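Tungstate ABC transporter, periplasmic tungstate-binding protein (Geobacter sulfurreducens, PDB 3LR1) probably captures tungstate in the periplasm and hands it to an ABC transporter for uptake into the cell. Local coordinates at residues K109-R121 against T159-D171. Numbering follows the deposited sequence.
Sequences KLLATKGATFISR and TMATERRAYTLTD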
loop_
_atom_site.group_PDB
_atom_site.type_symbol
_atom_site.label_atom_id
_atom_site.label_comp_id
_atom_site.label_asym_id
_atom_site.label_seq_id
_atom_site.Cartn_x
_atom_site.Cartn_y
_atom_site.Cartn_z
ATOM N N LYS A 109 -19.118 9.212 -6.369
ATOM C CA LYS A 109 -20.026 10.291 -6.753
ATOM C C LYS A 109 -21.342 10.244 -5.943
ATOM O O LYS A 109 -21.878 11.298 -5.585
ATOM C CB LYS A 109 -20.271 10.261 -8.249
ATOM C CG LYS A 109 -20.396 11.660 -8.916
ATOM C CD LYS A 109 -21.751 12.292 -8.746
ATOM C CE LYS A 109 -21.993 13.456 -9.769
ATOM N NZ LYS A 109 -23.436 13.695 -10.049
ATOM N N LEU A 110 -21.861 9.041 -5.671
ATOM C CA LEU A 110 -22.981 8.840 -4.713
ATOM C C LEU A 110 -22.648 9.449 -3.347
ATOM O O LEU A 110 -23.513 10.104 -2.741
ATOM C CB LEU A 110 -23.332 7.354 -4.524
ATOM C CG LEU A 110 -24.545 6.597 -5.085
ATOM C CD1 LEU A 110 -25.389 7.368 -6.089
ATOM C CD2 LEU A 110 -24.154 5.237 -5.684
ATOM N N LEU A 111 -21.425 9.236 -2.864
ATOM C CA LEU A 111 -20.968 9.830 -1.580
ATOM C C LEU A 111 -20.961 11.351 -1.616
ATOM O O LEU A 111 -21.547 12.001 -0.742
ATOM C CB LEU A 111 -19.554 9.325 -1.152
ATOM C CG LEU A 111 -19.533 7.834 -0.819
ATOM C CD1 LEU A 111 -18.146 7.304 -0.459
ATOM C CD2 LEU A 111 -20.492 7.566 0.325
ATOM N N ALA A 112 -20.317 11.923 -2.624
ATOM C CA ALA A 112 -20.251 13.367 -2.748
ATOM C C ALA A 112 -21.655 13.990 -2.861
ATOM O O ALA A 112 -21.902 15.032 -2.272
ATOM C CB ALA A 112 -19.408 13.765 -3.936
ATOM N N THR A 113 -22.555 13.341 -3.590
ATOM C CA THR A 113 -23.924 13.853 -3.815
ATOM C C THR A 113 -24.784 13.758 -2.570
ATOM O O THR A 113 -25.544 14.697 -2.237
ATOM C CB THR A 113 -24.630 13.079 -4.963
ATOM O OG1 THR A 113 -23.853 13.204 -6.157
ATOM C CG2 THR A 113 -26.049 13.642 -5.243
ATOM N N LYS A 114 -24.704 12.634 -1.885
ATOM C CA LYS A 114 -25.393 12.472 -0.611
ATOM C C LYS A 114 -24.738 13.334 0.518
ATOM O O LYS A 114 -25.364 13.597 1.543
ATOM C CB LYS A 114 -25.414 10.966 -0.233
ATOM C CG LYS A 114 -26.125 10.597 1.091
ATOM C CD LYS A 114 -27.623 10.521 0.947
ATOM C CE LYS A 114 -28.315 10.251 2.306
ATOM N NZ LYS A 114 -29.267 11.349 2.724
ATOM N N GLY A 115 -23.498 13.788 0.320
ATOM C CA GLY A 115 -22.766 14.456 1.360
ATOM C C GLY A 115 -22.399 13.531 2.521
ATOM O O GLY A 115 -22.332 13.999 3.660
ATOM N N ALA A 116 -22.138 12.235 2.235
ATOM C CA ALA A 116 -21.769 11.247 3.244
ATOM C C ALA A 116 -20.295 11.398 3.615
ATOM O O ALA A 116 -19.434 11.600 2.753
ATOM C CB ALA A 116 -22.028 9.829 2.751
ATOM N N THR A 117 -20.009 11.313 4.905
ATOM C CA THR A 117 -18.675 11.536 5.379
ATOM C C THR A 117 -17.715 10.515 4.777
ATOM O O THR A 117 -18.045 9.332 4.757
ATOM C CB THR A 117 -18.630 11.463 6.882
ATOM O OG1 THR A 117 -19.551 12.439 7.406
ATOM C CG2 THR A 117 -17.261 11.813 7.347
ATOM N N PHE A 118 -16.571 10.991 4.278
ATOM C CA PHE A 118 -15.571 10.177 3.581
ATOM C C PHE A 118 -14.157 10.629 4.034
ATOM O O PHE A 118 -13.813 11.825 3.978
ATOM C CB PHE A 118 -15.687 10.288 2.043
ATOM C CG PHE A 118 -14.572 9.592 1.289
ATOM C CD1 PHE A 118 -14.723 8.270 0.844
ATOM C CD2 PHE A 118 -13.377 10.241 1.052
ATOM C CE1 PHE A 118 -13.697 7.629 0.194
ATOM C CE2 PHE A 118 -12.335 9.609 0.361
ATOM C CZ PHE A 118 -12.475 8.302 -0.038
ATOM N N ILE A 119 -13.332 9.657 4.453
ATOM C CA ILE A 119 -11.960 9.952 4.900
ATOM C C ILE A 119 -10.942 9.638 3.799
ATOM O O ILE A 119 -10.759 8.451 3.399
ATOM C CB ILE A 119 -11.585 9.119 6.117
ATOM C CG1 ILE A 119 -12.745 8.993 7.107
ATOM C CG2 ILE A 119 -10.359 9.676 6.782
ATOM C CD1 ILE A 119 -13.382 10.326 7.626
ATOM N N SER A 120 -10.250 10.692 3.356
ATOM C CA SER A 120 -9.119 10.590 2.467
ATOM C C SER A 120 -7.873 10.293 3.276
ATOM O O SER A 120 -7.745 10.760 4.379
ATOM C CB SER A 120 -8.926 11.911 1.749
ATOM O OG SER A 120 -7.835 11.895 0.871
ATOM N N ARG A 121 -6.945 9.547 2.719
ATOM C CA ARG A 121 -5.625 9.382 3.344
ATOM C C ARG A 121 -4.930 10.751 3.376
ATOM O O ARG A 121 -4.213 11.058 4.343
ATOM C CB ARG A 121 -4.767 8.389 2.595
ATOM C CG ARG A 121 -5.189 6.906 2.738
ATOM C CD ARG A 121 -4.674 6.356 4.069
ATOM N NE ARG A 121 -3.215 6.442 4.102
ATOM C CZ ARG A 121 -2.379 5.628 3.471
ATOM N NH1 ARG A 121 -2.829 4.584 2.794
ATOM N NH2 ARG A 121 -1.068 5.870 3.525
ATOM N N THR A 159 -9.518 3.347 11.372
ATOM C CA THR A 159 -10.027 3.677 12.706
ATOM C C THR A 159 -10.869 4.940 12.725
ATOM O O THR A 159 -11.883 4.985 13.414
ATOM C CB THR A 159 -8.836 3.819 13.679
ATOM O OG1 THR A 159 -8.141 2.588 13.714
ATOM C CG2 THR A 159 -9.250 4.161 15.109
HETATM N N MSE A 160 -10.421 6.001 12.046
HETATM C CA MSE A 160 -11.174 7.261 12.042
HETATM C C MSE A 160 -12.495 7.033 11.298
HETATM O O MSE A 160 -13.511 7.453 11.770
HETATM C CB MSE A 160 -10.371 8.367 11.372
HETATM C CG MSE A 160 -10.977 9.802 11.542
HETATM SE SE MSE A 160 -9.963 11.127 10.470
HETATM C CE MSE A 160 -8.165 10.378 10.636
ATOM N N ALA A 161 -12.485 6.321 10.166
ATOM C CA ALA A 161 -13.766 6.048 9.454
ATOM C C ALA A 161 -14.719 5.346 10.381
ATOM O O ALA A 161 -15.867 5.698 10.403
ATOM C CB ALA A 161 -13.597 5.246 8.195
ATOM N N THR A 162 -14.207 4.419 11.187
ATOM C CA THR A 162 -15.036 3.601 12.052
ATOM C C THR A 162 -15.700 4.452 13.157
ATOM O O THR A 162 -16.943 4.408 13.371
ATOM C CB THR A 162 -14.193 2.469 12.718
ATOM O OG1 THR A 162 -13.474 1.737 11.727
ATOM C CG2 THR A 162 -15.126 1.488 13.504
ATOM N N GLU A 163 -14.900 5.299 13.783
ATOM C CA GLU A 163 -15.430 6.229 14.795
ATOM C C GLU A 163 -16.485 7.171 14.202
ATOM O O GLU A 163 -17.523 7.434 14.819
ATOM C CB GLU A 163 -14.282 7.018 15.431
ATOM C CG GLU A 163 -13.305 6.145 16.201
ATOM C CD GLU A 163 -12.261 6.946 16.963
ATOM O OE1 GLU A 163 -12.707 7.784 17.757
ATOM O OE2 GLU A 163 -11.026 6.719 16.801
ATOM N N ARG A 164 -16.231 7.646 12.982
ATOM C CA ARG A 164 -17.063 8.690 12.387
ATOM C C ARG A 164 -18.238 8.095 11.621
ATOM O O ARG A 164 -19.040 8.833 11.092
ATOM C CB ARG A 164 -16.207 9.568 11.434
ATOM C CG ARG A 164 -14.950 10.264 12.019
ATOM C CD ARG A 164 -15.191 11.610 12.706
ATOM N NE ARG A 164 -15.661 12.705 11.835
ATOM C CZ ARG A 164 -14.898 13.627 11.215
ATOM N NH1 ARG A 164 -13.546 13.631 11.305
ATOM N NH2 ARG A 164 -15.522 14.558 10.479
ATOM N N ARG A 165 -18.300 6.758 11.515
ATOM C CA ARG A 165 -19.258 6.036 10.673
ATOM C C ARG A 165 -19.256 6.569 9.246
ATOM O O ARG A 165 -20.317 6.878 8.643
ATOM C CB ARG A 165 -20.630 6.078 11.335
ATOM C CG ARG A 165 -20.606 5.107 12.502
ATOM C CD ARG A 165 -21.197 5.746 13.604
ATOM N NE ARG A 165 -22.497 6.270 13.178
ATOM C CZ ARG A 165 -23.076 7.370 13.663
ATOM N NH1 ARG A 165 -22.472 8.092 14.612
ATOM N NH2 ARG A 165 -24.263 7.733 13.180
ATOM N N ALA A 166 -18.034 6.675 8.743
ATOM C CA ALA A 166 -17.724 7.254 7.435
ATOM C C ALA A 166 -17.380 6.120 6.480
ATOM O O ALA A 166 -17.221 4.941 6.881
ATOM C CB ALA A 166 -16.542 8.285 7.528
ATOM N N TYR A 167 -17.337 6.486 5.194
ATOM C CA TYR A 167 -16.809 5.645 4.168
ATOM C C TYR A 167 -15.335 6.004 3.952
ATOM O O TYR A 167 -14.888 7.098 4.261
ATOM C CB TYR A 167 -17.575 5.864 2.867
ATOM C CG TYR A 167 -19.028 5.516 2.894
ATOM C CD1 TYR A 167 -19.474 4.313 2.348
ATOM C CD2 TYR A 167 -19.991 6.413 3.359
ATOM C CE1 TYR A 167 -20.823 3.991 2.325
ATOM C CE2 TYR A 167 -21.356 6.079 3.327
ATOM C CZ TYR A 167 -21.757 4.876 2.803
ATOM O OH TYR A 167 -23.126 4.532 2.745
ATOM N N THR A 168 -14.581 5.053 3.438
ATOM C CA THR A 168 -13.222 5.281 3.046
ATOM C C THR A 168 -12.817 4.272 1.971
ATOM O O THR A 168 -13.368 3.132 1.925
ATOM C CB THR A 168 -12.237 5.263 4.279
ATOM O OG1 THR A 168 -10.976 5.821 3.849
ATOM C CG2 THR A 168 -12.009 3.851 4.840
ATOM N N LEU A 169 -11.864 4.690 1.131
ATOM C CA LEU A 169 -11.219 3.863 0.166
ATOM C C LEU A 169 -10.018 3.243 0.873
ATOM O O LEU A 169 -9.205 3.954 1.480
ATOM C CB LEU A 169 -10.778 4.678 -1.056
ATOM C CG LEU A 169 -10.094 3.898 -2.149
ATOM C CD1 LEU A 169 -11.163 3.084 -3.017
ATOM C CD2 LEU A 169 -9.224 4.857 -3.012
ATOM N N THR A 170 -9.969 1.909 0.876
ATOM C CA THR A 170 -8.905 1.171 1.553
ATOM C C THR A 170 -8.373 0.053 0.683
ATOM O O THR A 170 -9.094 -0.517 -0.113
ATOM C CB THR A 170 -9.366 0.592 2.961
ATOM O OG1 THR A 170 -8.255 -0.047 3.614
ATOM C CG2 THR A 170 -10.495 -0.425 2.846
ATOM N N ASP A 171 -7.075 -0.272 0.813
ATOM C CA ASP A 171 -6.604 -1.533 0.237
ATOM C C ASP A 171 -7.243 -2.696 1.071
ATOM O O ASP A 171 -7.461 -2.549 2.279
ATOM C CB ASP A 171 -5.096 -1.587 0.261
ATOM C CG ASP A 171 -4.565 -1.793 1.636
ATOM O OD1 ASP A 171 -4.521 -0.803 2.397
ATOM O OD2 ASP A 171 -4.177 -2.973 1.952
HETATM O O HOH W 1 -9.364 6.778 1.448
#
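With CG of Tyr167 trans to its own carbonyl carbon (chi1 -63°) and CG of Leu111 set likewise (chi1 -66°), the phenol ring and the branched end of Leu111 meet between helix 104-114 and the parallel strand pair 118-120/167-171, part of the sheet in one lobe of this periplasmic-binding-protein fold. Leu111 CD2 sits over one ring face, 3.5 Å from the centroid of Tyr167, as a CH-pi contact; Leu111 CD1 packs against Tyr167 CB, and Ala116 CB approaches Tyr167 CE2 obliquely. The phenol OH is hydrogen-bonded to Asp94 OD1 and Ala96 N, which anchors the far end of the ring. A serine in place of Tyr167 would probably leave Leu111 CD2 without its aromatic face and Asp94 without this hydroxyl partner. The backbone of Tyr167 joins the strands twice: its N donates to Thr117 O (3.0 Å), and its O accepts from Ile119 N (3.0 Å). On the Tyr167 side of the sheet, Phe118 reaches past Tyr167 O until CZ touches Leu169 CB at 4.1 Å. From the other side, Ile119 fills the angle between strand and helix 154-164: CD1 rests on Ala166 CB (3.8 Å), CG1 on Ala161, and CG2 on the selenium of selenomethionine Met160. One residue past Tyr167, Thr168 OG1 lies trans to its own N (chi1 -166°) and donates to Ile119 O at 2.7 Å, in the carbonyl plane. That buried oxygen also accepts from a water, which donates its second hydrogen to Leu169 O, 2.8 Å from the water oxygen.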